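Local coordinates for peptide ABC transporter, peptide-binding protein (Thermus thermophilus, PDB 2D5W), which binds oligopeptides, here a pentapeptide, and probably delivers them to a membrane ABC transporter for uptake, at residues Glu125-Arg130 with Leu139-Ala144; Ile302-Asp307 with Met463-Trp468; Gly392-Thr397 with Ile432-Lys437. All coordinates share one frame; numbering follows the deposited sequence.

Interaction 1: residues Glu125-Arg130 with Leu139-Ala144; sequences ERVNVR and LIFEPA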
loop_
_atom_site.group_PDB
_atom_site.type_symbol
_atom_site.label_atom_id
_atom_site.label_comp_id
_atom_site.label_asym_id
_atom_site.label_seq_id
_atom_site.Cartn_x
_atom_site.Cartn_y
_atom_site.Cartn_z
ATOM N N GLU A 125 3.392 10.292 16.566
ATOM C CA GLU A 125 4.011 10.646 17.834
ATOM C C GLU A 125 4.969 11.820 17.660
ATOM O O GLU A 125 5.061 12.683 18.531
ATOM C CB GLU A 125 4.784 9.453 18.406
ATOM C CG GLU A 125 3.909 8.364 18.990
ATOM C CD GLU A 125 3.227 8.795 20.276
ATOM O OE1 GLU A 125 2.350 8.050 20.761
ATOM O OE2 GLU A 125 3.574 9.873 20.806
ATOM N N ARG A 126 5.658 11.873 16.524
ATOM C CA ARG A 126 6.651 12.921 16.302
ATOM C C ARG A 126 6.283 14.070 15.366
ATOM O O ARG A 126 7.082 14.982 15.174
ATOM C CB ARG A 126 7.953 12.276 15.819
ATOM C CG ARG A 126 7.842 11.691 14.435
ATOM C CD ARG A 126 9.017 10.793 14.055
ATOM N NE ARG A 126 8.816 10.345 12.683
ATOM C CZ ARG A 126 9.082 11.089 11.616
ATOM N NH1 ARG A 126 8.841 10.621 10.400
ATOM N NH2 ARG A 126 9.634 12.285 11.764
ATOM N N VAL A 127 5.091 14.045 14.782
ATOM C CA VAL A 127 4.703 15.122 13.880
ATOM C C VAL A 127 3.578 15.962 14.468
ATOM O O VAL A 127 2.623 15.436 15.037
ATOM C CB VAL A 127 4.268 14.572 12.503
ATOM C CG1 VAL A 127 3.958 15.723 11.551
ATOM C CG2 VAL A 127 5.372 13.695 11.929
ATOM N N ASN A 128 3.713 17.276 14.335
ATOM C CA ASN A 128 2.719 18.211 14.838
ATOM C C ASN A 128 2.532 19.324 13.821
ATOM O O ASN A 128 3.259 19.402 12.831
ATOM C CB ASN A 128 3.171 18.793 16.180
ATOM C CG ASN A 128 2.986 17.818 17.325
ATOM O OD1 ASN A 128 1.860 17.536 17.736
ATOM N ND2 ASN A 128 4.090 17.290 17.841
ATOM N N VAL A 129 1.551 20.182 14.061
ATOM C CA VAL A 129 1.284 21.282 13.149
ATOM C C VAL A 129 1.072 22.586 13.906
ATOM O O VAL A 129 0.576 22.592 15.035
ATOM C CB VAL A 129 0.034 20.990 12.268
ATOM C CG1 VAL A 129 -1.224 20.949 13.127
ATOM C CG2 VAL A 129 -0.098 22.042 11.179
ATOM N N ARG A 130 1.482 23.684 13.281
ATOM C CA ARG A 130 1.321 25.017 13.847
ATOM C C ARG A 130 0.581 25.816 12.781
ATOM O O ARG A 130 0.997 25.842 11.623
ATOM C CB ARG A 130 2.690 25.639 14.134
ATOM C CG ARG A 130 2.637 27.029 14.741
ATOM C CD ARG A 130 4.031 27.481 15.136
ATOM N NE ARG A 130 4.952 27.437 14.006
ATOM C CZ ARG A 130 6.271 27.574 14.107
ATOM N NH1 ARG A 130 7.028 27.521 13.021
ATOM N NH2 ARG A 130 6.832 27.760 15.294
ATOM N N LEU A 139 4.457 22.243 9.345
ATOM C CA LEU A 139 4.508 20.874 9.833
ATOM C C LEU A 139 5.817 20.768 10.609
ATOM O O LEU A 139 6.863 21.232 10.144
ATOM C CB LEU A 139 4.490 19.882 8.668
ATOM C CG LEU A 139 3.190 19.859 7.855
ATOM C CD1 LEU A 139 3.346 18.924 6.668
ATOM C CD2 LEU A 139 2.031 19.414 8.738
ATOM N N ILE A 140 5.751 20.174 11.794
ATOM C CA ILE A 140 6.917 20.033 12.654
ATOM C C ILE A 140 7.225 18.566 12.914
ATOM O O ILE A 140 6.398 17.839 13.464
ATOM C CB ILE A 140 6.675 20.733 14.009
ATOM C CG1 ILE A 140 6.254 22.188 13.776
ATOM C CG2 ILE A 140 7.938 20.675 14.862
ATOM C CD1 ILE A 140 5.727 22.881 15.020
ATOM N N PHE A 141 8.419 18.139 12.514
ATOM C CA PHE A 141 8.847 16.758 12.710
ATOM C C PHE A 141 9.991 16.741 13.716
ATOM O O PHE A 141 11.040 17.344 13.481
ATOM C CB PHE A 141 9.346 16.139 11.399
ATOM C CG PHE A 141 8.405 16.305 10.235
ATOM C CD1 PHE A 141 8.279 17.533 9.593
ATOM C CD2 PHE A 141 7.663 15.227 9.766
ATOM C CE1 PHE A 141 7.430 17.686 8.497
ATOM C CE2 PHE A 141 6.808 15.370 8.670
ATOM C CZ PHE A 141 6.693 16.600 8.037
ATOM N N GLU A 142 9.795 16.052 14.834
ATOM C CA GLU A 142 10.837 15.969 15.850
ATOM C C GLU A 142 10.736 14.665 16.636
ATOM O O GLU A 142 9.765 14.438 17.355
ATOM C CB GLU A 142 10.741 17.159 16.809
ATOM C CG GLU A 142 11.869 17.193 17.833
ATOM C CD GLU A 142 11.768 18.361 18.790
ATOM O OE1 GLU A 142 11.798 19.518 18.324
ATOM O OE2 GLU A 142 11.663 18.119 20.011
ATOM N N PRO A 143 11.738 13.781 16.496
ATOM C CA PRO A 143 12.920 13.968 15.651
ATOM C C PRO A 143 12.568 13.822 14.175
ATOM O O PRO A 143 11.627 13.106 13.823
ATOM C CB PRO A 143 13.859 12.867 16.132
ATOM C CG PRO A 143 12.908 11.761 16.455
ATOM C CD PRO A 143 11.794 12.482 17.191
ATOM N N ALA A 144 13.322 14.498 13.318
ATOM C CA ALA A 144 13.084 14.438 11.884
ATOM C C ALA A 144 13.730 13.198 11.280
ATOM O O ALA A 144 14.807 12.774 11.714
ATOM C CB ALA A 144 13.637 15.689 11.215
HETATM O O HOH W 1 6.576 17.715 16.454
#
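Three groups converge on Ile140 O: Asn128 N donates a hydrogen bond of 2.9 Å to it, Val127 CA makes a CA-H...O contact at 3.2 Å, and water 1 lies within hydrogen-bonding reach. The same water accepts from Asn128 ND2 and so bridges that side chain to the opposite backbone. Asn128 closes its hydrogen-bonded pair with Ile140 through a return bond, Ile140 N to Asn128 O, at 2.8 Å. One step further, Glu142 N donates to the carbonyl of Arg126, the last residue of helix 121-126, which runs straight into the strand. These bonds knit an antiparallel beta hairpin, strands 127-131 and 136-141, with the former outermost in a four-stranded sheet; the other flank of 136-141 bonds to strand 78-86. Val127, Val129, Leu139 and Phe141 share one face, which helix 101-112 covers, its Phe108 touching the first three. Here Val127 CG2 sits 3.5 Å from Phe141 CD2, and CG1, anti to the backbone N (chi1 -176°), lies over a face of the ring. Arg126 NH2 comes to that ring near its plane. The arginine chain, extended from CG to NE, reaches Pro143, just after strand 136-141, where NH2 donates a hydrogen bond of 3.0 Å to Pro143 O. That bond is bent, 137° at the hydrogen, and the oxygen stands 28° out of the guanidinium plane. Pro143 follows a cis peptide bond. Salt bridges to Asp122 and Asp148 and a cation-pi contact with Tyr145 further fix the buried guanidinium.

Interaction 2: residues Ile302-Asp307 with Met463-Trp468; sequences IWEHID and MFEFAW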
loop_
_atom_site.group_PDB
_atom_site.type_symbol
_atom_site.label_atom_id
_atom_site.label_comp_id
_atom_site.label_asym_id
_atom_site.label_seq_id
_atom_site.Cartn_x
_atom_site.Cartn_y
_atom_site.Cartn_z
ATOM N N ILE A 302 7.373 -3.154 -5.510
ATOM C CA ILE A 302 6.233 -4.051 -5.370
ATOM C C ILE A 302 6.799 -5.406 -4.974
ATOM O O ILE A 302 7.404 -6.110 -5.787
ATOM C CB ILE A 302 5.478 -4.153 -6.705
ATOM C CG1 ILE A 302 5.180 -2.744 -7.233
ATOM C CG2 ILE A 302 4.179 -4.926 -6.511
ATOM C CD1 ILE A 302 4.846 -2.693 -8.710
ATOM N N TRP A 303 6.575 -5.775 -3.721
ATOM C CA TRP A 303 7.140 -6.995 -3.172
ATOM C C TRP A 303 6.137 -8.103 -2.887
ATOM O O TRP A 303 5.399 -8.049 -1.896
ATOM C CB TRP A 303 7.916 -6.619 -1.903
ATOM C CG TRP A 303 8.550 -7.752 -1.169
ATOM C CD1 TRP A 303 9.474 -8.636 -1.649
ATOM C CD2 TRP A 303 8.334 -8.100 0.201
ATOM N NE1 TRP A 303 9.846 -9.516 -0.660
ATOM C CE2 TRP A 303 9.161 -9.208 0.487
ATOM C CE3 TRP A 303 7.521 -7.581 1.216
ATOM C CZ2 TRP A 303 9.197 -9.808 1.750
ATOM C CZ3 TRP A 303 7.557 -8.177 2.469
ATOM C CH2 TRP A 303 8.389 -9.279 2.725
ATOM N N GLU A 304 6.111 -9.100 -3.770
ATOM C CA GLU A 304 5.226 -10.251 -3.603
ATOM C C GLU A 304 5.878 -11.107 -2.518
ATOM O O GLU A 304 7.067 -11.439 -2.598
ATOM C CB GLU A 304 5.108 -11.038 -4.911
ATOM C CG GLU A 304 4.058 -12.151 -4.873
ATOM C CD GLU A 304 2.619 -11.648 -4.927
ATOM O OE1 GLU A 304 1.704 -12.474 -4.713
ATOM O OE2 GLU A 304 2.393 -10.445 -5.189
ATOM N N HIS A 305 5.095 -11.474 -1.510
ATOM C CA HIS A 305 5.637 -12.213 -0.381
ATOM C C HIS A 305 4.538 -13.002 0.317
ATOM O O HIS A 305 3.359 -12.888 -0.023
ATOM C CB HIS A 305 6.205 -11.214 0.623
ATOM C CG HIS A 305 5.149 -10.365 1.255
ATOM N ND1 HIS A 305 4.495 -9.362 0.571
ATOM C CD2 HIS A 305 4.542 -10.454 2.463
ATOM C CE1 HIS A 305 3.526 -8.876 1.328
ATOM N NE2 HIS A 305 3.532 -9.523 2.480
ATOM N N ILE A 306 4.937 -13.787 1.314
ATOM C CA ILE A 306 3.988 -14.553 2.100
ATOM C C ILE A 306 4.197 -14.222 3.571
ATOM O O ILE A 306 5.244 -14.531 4.144
ATOM C CB ILE A 306 4.164 -16.079 1.906
ATOM C CG1 ILE A 306 4.082 -16.425 0.416
ATOM C CG2 ILE A 306 3.077 -16.826 2.677
ATOM C CD1 ILE A 306 4.186 -17.914 0.114
ATOM N N ASP A 307 3.217 -13.561 4.174
ATOM C CA ASP A 307 3.312 -13.258 5.588
ATOM C C ASP A 307 2.984 -14.526 6.360
ATOM O O ASP A 307 2.278 -15.413 5.865
ATOM C CB ASP A 307 2.369 -12.117 5.962
ATOM C CG ASP A 307 2.993 -10.764 5.709
ATOM O OD1 ASP A 307 2.446 -9.993 4.894
ATOM O OD2 ASP A 307 4.048 -10.478 6.321
ATOM N N MET A 463 -0.247 -18.809 6.308
ATOM C CA MET A 463 0.369 -18.054 5.225
ATOM C C MET A 463 -0.641 -17.107 4.582
ATOM O O MET A 463 -1.809 -17.453 4.418
ATOM C CB MET A 463 0.893 -19.026 4.167
ATOM C CG MET A 463 1.984 -19.966 4.663
ATOM S SD MET A 463 2.211 -21.441 3.617
ATOM C CE MET A 463 2.932 -20.729 2.145
ATOM N N PHE A 464 -0.176 -15.919 4.209
ATOM C CA PHE A 464 -1.024 -14.913 3.576
ATOM C C PHE A 464 -0.168 -14.259 2.491
ATOM O O PHE A 464 0.755 -13.497 2.788
ATOM C CB PHE A 464 -1.467 -13.892 4.635
ATOM C CG PHE A 464 -2.444 -12.843 4.146
ATOM C CD1 PHE A 464 -2.866 -11.842 5.017
ATOM C CD2 PHE A 464 -2.931 -12.834 2.840
ATOM C CE1 PHE A 464 -3.753 -10.853 4.605
ATOM C CE2 PHE A 464 -3.823 -11.841 2.418
ATOM C CZ PHE A 464 -4.231 -10.852 3.302
ATOM N N GLU A 465 -0.457 -14.584 1.234
ATOM C CA GLU A 465 0.305 -14.035 0.120
ATOM C C GLU A 465 -0.337 -12.827 -0.535
ATOM O O GLU A 465 -1.522 -12.836 -0.869
ATOM C CB GLU A 465 0.537 -15.077 -0.983
ATOM C CG GLU A 465 1.328 -14.479 -2.158
ATOM C CD GLU A 465 1.602 -15.443 -3.301
ATOM O OE1 GLU A 465 1.501 -16.673 -3.105
ATOM O OE2 GLU A 465 1.942 -14.959 -4.404
ATOM N N PHE A 466 0.467 -11.790 -0.714
ATOM C CA PHE A 466 0.036 -10.576 -1.390
ATOM C C PHE A 466 1.289 -9.751 -1.638
ATOM O O PHE A 466 2.409 -10.235 -1.439
ATOM C CB PHE A 466 -1.018 -9.804 -0.565
ATOM C CG PHE A 466 -0.518 -9.256 0.746
ATOM C CD1 PHE A 466 -0.112 -7.927 0.857
ATOM C CD2 PHE A 466 -0.477 -10.061 1.883
ATOM C CE1 PHE A 466 0.324 -7.410 2.077
ATOM C CE2 PHE A 466 -0.040 -9.553 3.111
ATOM C CZ PHE A 466 0.360 -8.223 3.205
ATOM N N ALA A 467 1.119 -8.523 -2.107
ATOM C CA ALA A 467 2.264 -7.668 -2.364
ATOM C C ALA A 467 2.135 -6.336 -1.657
ATOM O O ALA A 467 1.044 -5.772 -1.563
ATOM C CB ALA A 467 2.420 -7.428 -3.865
ATOM N N TRP A 468 3.253 -5.850 -1.128
ATOM C CA TRP A 468 3.287 -4.531 -0.513
ATOM C C TRP A 468 3.819 -3.599 -1.593
ATOM O O TRP A 468 4.809 -3.918 -2.256
ATOM C CB TRP A 468 4.260 -4.459 0.667
ATOM C CG TRP A 468 3.801 -5.090 1.931
ATOM C CD1 TRP A 468 4.374 -6.153 2.558
ATOM C CD2 TRP A 468 2.709 -4.674 2.760
ATOM N NE1 TRP A 468 3.714 -6.427 3.728
ATOM C CE2 TRP A 468 2.686 -5.535 3.878
ATOM C CE3 TRP A 468 1.749 -3.654 2.670
ATOM C CZ2 TRP A 468 1.742 -5.411 4.902
ATOM C CZ3 TRP A 468 0.807 -3.531 3.692
ATOM C CH2 TRP A 468 0.813 -4.407 4.792
HETATM O O HOH W 2 5.072 -8.064 5.490
#
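Segments 302-307 and 463-468 run antiparallel, their short axes 4.3 Å apart at 159°, with paired backbone bonds at Trp303-Trp468, His305-Phe466 and Asp307-Phe464. On the aromatic face, His305 is held flat by its own strand: ND1 donates to Trp303 O at 2.9 Å, Trp468 N gripping that oxygen from the opposite face of its plane, and NE2 to Asp307 OD1 at 2.7 Å, the carboxylate being met from above its plane. Both ring nitrogens donating is consistent with a positively charged imidazole. Its edge turns onto the face of Phe466 in a T-shaped stack, centroids 4.5 Å apart and planes at 71°, with CE1 over the ring centre. This pairing belongs to the mixed sheet in which strand 463-469 lies between strands 293-308 and 401-410; the bound peptide pairs antiparallel with that strand at Trp468. Water 2 links Asp307 OD2 to Trp468 NE1, accepting from the indole at 2.8 Å. On the reverse face, Glu304 OE1 and Glu465 OE2 lie 2.5 Å apart, side chains crossing at about a right angle; one acid probably keeps a proton. Arg418 and Arg550 form salt bridges with Glu304, and Tyr409 bonds Glu465 OE1. Ile306 CG2 presses on Met463 CB at 3.4 Å.

Interaction 3: residues Gly392-Thr397 with Ile432-Lys437; sequences GILQRT and IGIAVK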
loop_
_atom_site.group_PDB
_atom_site.type_symbol
_atom_site.label_atom_id
_atom_site.label_comp_id
_atom_site.label_asym_id
_atom_site.label_seq_id
_atom_site.Cartn_x
_atom_site.Cartn_y
_atom_site.Cartn_z
ATOM N N GLY A 392 0.633 -39.112 4.472
ATOM C CA GLY A 392 1.805 -38.433 3.945
ATOM C C GLY A 392 2.042 -37.042 4.505
ATOM O O GLY A 392 2.984 -36.368 4.095
ATOM N N ILE A 393 1.203 -36.618 5.445
ATOM C CA ILE A 393 1.323 -35.288 6.037
ATOM C C ILE A 393 1.959 -35.356 7.424
ATOM O O ILE A 393 1.607 -36.207 8.244
ATOM C CB ILE A 393 -0.069 -34.612 6.115
ATOM C CG1 ILE A 393 -0.657 -34.490 4.702
ATOM C CG2 ILE A 393 0.032 -33.248 6.786
ATOM C CD1 ILE A 393 0.247 -33.792 3.694
ATOM N N LEU A 394 2.903 -34.456 7.680
ATOM C CA LEU A 394 3.612 -34.428 8.953
ATOM C C LEU A 394 2.719 -34.273 10.175
ATOM O O LEU A 394 1.714 -33.559 10.146
ATOM C CB LEU A 394 4.649 -33.305 8.947
ATOM C CG LEU A 394 5.754 -33.411 7.895
ATOM C CD1 LEU A 394 6.537 -32.110 7.858
ATOM C CD2 LEU A 394 6.665 -34.587 8.208
ATOM N N GLN A 395 3.113 -34.950 11.250
ATOM C CA GLN A 395 2.403 -34.914 12.524
ATOM C C GLN A 395 3.419 -34.828 13.657
ATOM O O GLN A 395 4.574 -35.228 13.501
ATOM C CB GLN A 395 1.589 -36.197 12.743
ATOM C CG GLN A 395 0.517 -36.492 11.714
ATOM C CD GLN A 395 -0.220 -37.796 12.008
ATOM O OE1 GLN A 395 -1.165 -38.157 11.309
ATOM N NE2 GLN A 395 0.215 -38.505 13.045
ATOM N N ARG A 396 2.976 -34.303 14.792
ATOM C CA ARG A 396 3.804 -34.220 15.989
ATOM C C ARG A 396 2.888 -33.912 17.165
ATOM O O ARG A 396 1.719 -33.573 16.978
ATOM C CB ARG A 396 4.893 -33.147 15.855
ATOM C CG ARG A 396 4.429 -31.708 15.974
ATOM C CD ARG A 396 5.630 -30.775 16.003
ATOM N NE ARG A 396 5.241 -29.376 16.157
ATOM C CZ ARG A 396 6.089 -28.386 16.408
ATOM N NH1 ARG A 396 5.640 -27.143 16.532
ATOM N NH2 ARG A 396 7.387 -28.630 16.542
ATOM N N THR A 397 3.405 -34.057 18.379
ATOM C CA THR A 397 2.606 -33.789 19.564
ATOM C C THR A 397 3.015 -32.464 20.195
ATOM O O THR A 397 4.200 -32.189 20.360
ATOM C CB THR A 397 2.766 -34.918 20.604
ATOM O OG1 THR A 397 2.412 -36.170 20.003
ATOM C CG2 THR A 397 1.865 -34.671 21.805
ATOM N N ILE A 432 7.003 -33.079 1.018
ATOM C CA ILE A 432 7.676 -33.143 2.311
ATOM C C ILE A 432 6.702 -33.222 3.485
ATOM O O ILE A 432 7.103 -33.106 4.642
ATOM C CB ILE A 432 8.637 -31.953 2.528
ATOM C CG1 ILE A 432 7.876 -30.629 2.437
ATOM C CG2 ILE A 432 9.765 -32.019 1.513
ATOM C CD1 ILE A 432 8.709 -29.419 2.804
ATOM N N GLY A 433 5.420 -33.402 3.187
ATOM C CA GLY A 433 4.446 -33.546 4.252
ATOM C C GLY A 433 3.712 -32.321 4.751
ATOM O O GLY A 433 3.128 -32.357 5.832
ATOM N N ILE A 434 3.750 -31.229 3.996
ATOM C CA ILE A 434 3.017 -30.039 4.405
ATOM C C ILE A 434 1.795 -29.917 3.506
ATOM O O ILE A 434 1.917 -29.837 2.284
ATOM C CB ILE A 434 3.881 -28.758 4.305
ATOM C CG1 ILE A 434 4.974 -28.785 5.381
ATOM C CG2 ILE A 434 2.998 -27.516 4.471
ATOM C CD1 ILE A 434 5.894 -27.573 5.370
ATOM N N ALA A 435 0.617 -29.938 4.121
ATOM C CA ALA A 435 -0.637 -29.813 3.391
ATOM C C ALA A 435 -1.049 -28.352 3.432
ATOM O O ALA A 435 -0.818 -27.661 4.425
ATOM C CB ALA A 435 -1.715 -30.685 4.028
ATOM N N VAL A 436 -1.654 -27.889 2.347
ATOM C CA VAL A 436 -2.094 -26.508 2.244
ATOM C C VAL A 436 -3.610 -26.416 2.163
ATOM O O VAL A 436 -4.240 -27.093 1.348
ATOM C CB VAL A 436 -1.491 -25.836 0.992
ATOM C CG1 VAL A 436 -2.118 -24.470 0.771
ATOM C CG2 VAL A 436 0.013 -25.706 1.153
ATOM N N LYS A 437 -4.196 -25.591 3.024
ATOM C CA LYS A 437 -5.635 -25.391 3.005
ATOM C C LYS A 437 -5.862 -24.011 2.410
ATOM O O LYS A 437 -5.605 -22.991 3.051
ATOM C CB LYS A 437 -6.226 -25.456 4.412
ATOM C CG LYS A 437 -7.740 -25.283 4.432
ATOM C CD LYS A 437 -8.306 -25.403 5.836
ATOM C CE LYS A 437 -9.822 -25.264 5.834
ATOM N NZ LYS A 437 -10.265 -23.952 5.286
#
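The flat Gly433 carbonyl group is flanked by neighbouring side chains on its two faces. Ile393 lies on one, with CD1 over the group, 3.9 Å from Gly433 O; on the other stands Leu394, whose CG is 3.5 Å from the same oxygen. Between them, at the edge and in the carbonyl plane, Leu394 N donates along a lone pair of Gly433 O, 2.8 Å away and nearly straight (165° at the hydrogen). Gly392 O meets Gly433 CA in a CA-H...O contact of 3.2 Å. This glycine, with positive phi (93°), is the C' residue of a Schellman motif that ends helix 416-431. The chain then enters strand 435-438, which pairs parallel with strand 401-410, whereas strand 394-398 pairs antiparallel with it; Leu394 and Ala435 both bond the backbone of Phe405. A position anti to the carbonyl carbon (chi1 -62°) sets Leu394 CG against Gly433 O; separately, CD1 lies 3.4 Å from Ile432 O. On the Ile393 side, Ile393 CD1 packs on Ala435 CB at 3.7 Å. One backbone bond, wrapped in aliphatic groups and without charged partners across the contact, thus joins the helix end to the start of a strand, and its burial probably shields it from competing water.

Interaction 2 is the contact that meets the ligand: Ile302, Phe466, Ala467 and Trp468 all touch the bound peptide. Interaction 3 is nested within the chain loop that interaction 2 closes, and both reach the same mixed sheet. Strand 401-410 connects them, pairing with 463-469 as well as with 394-398 and 435-438; their centres are 23 Å apart and their nearest atoms about 5 Å, without touching. Interaction 1 precedes both along the chain and belongs to a separate antiparallel sheet. Its centre stands 32 Å from that of interaction 2 and 50 Å from that of interaction 3, which lies on the opposite side of the chain's centre.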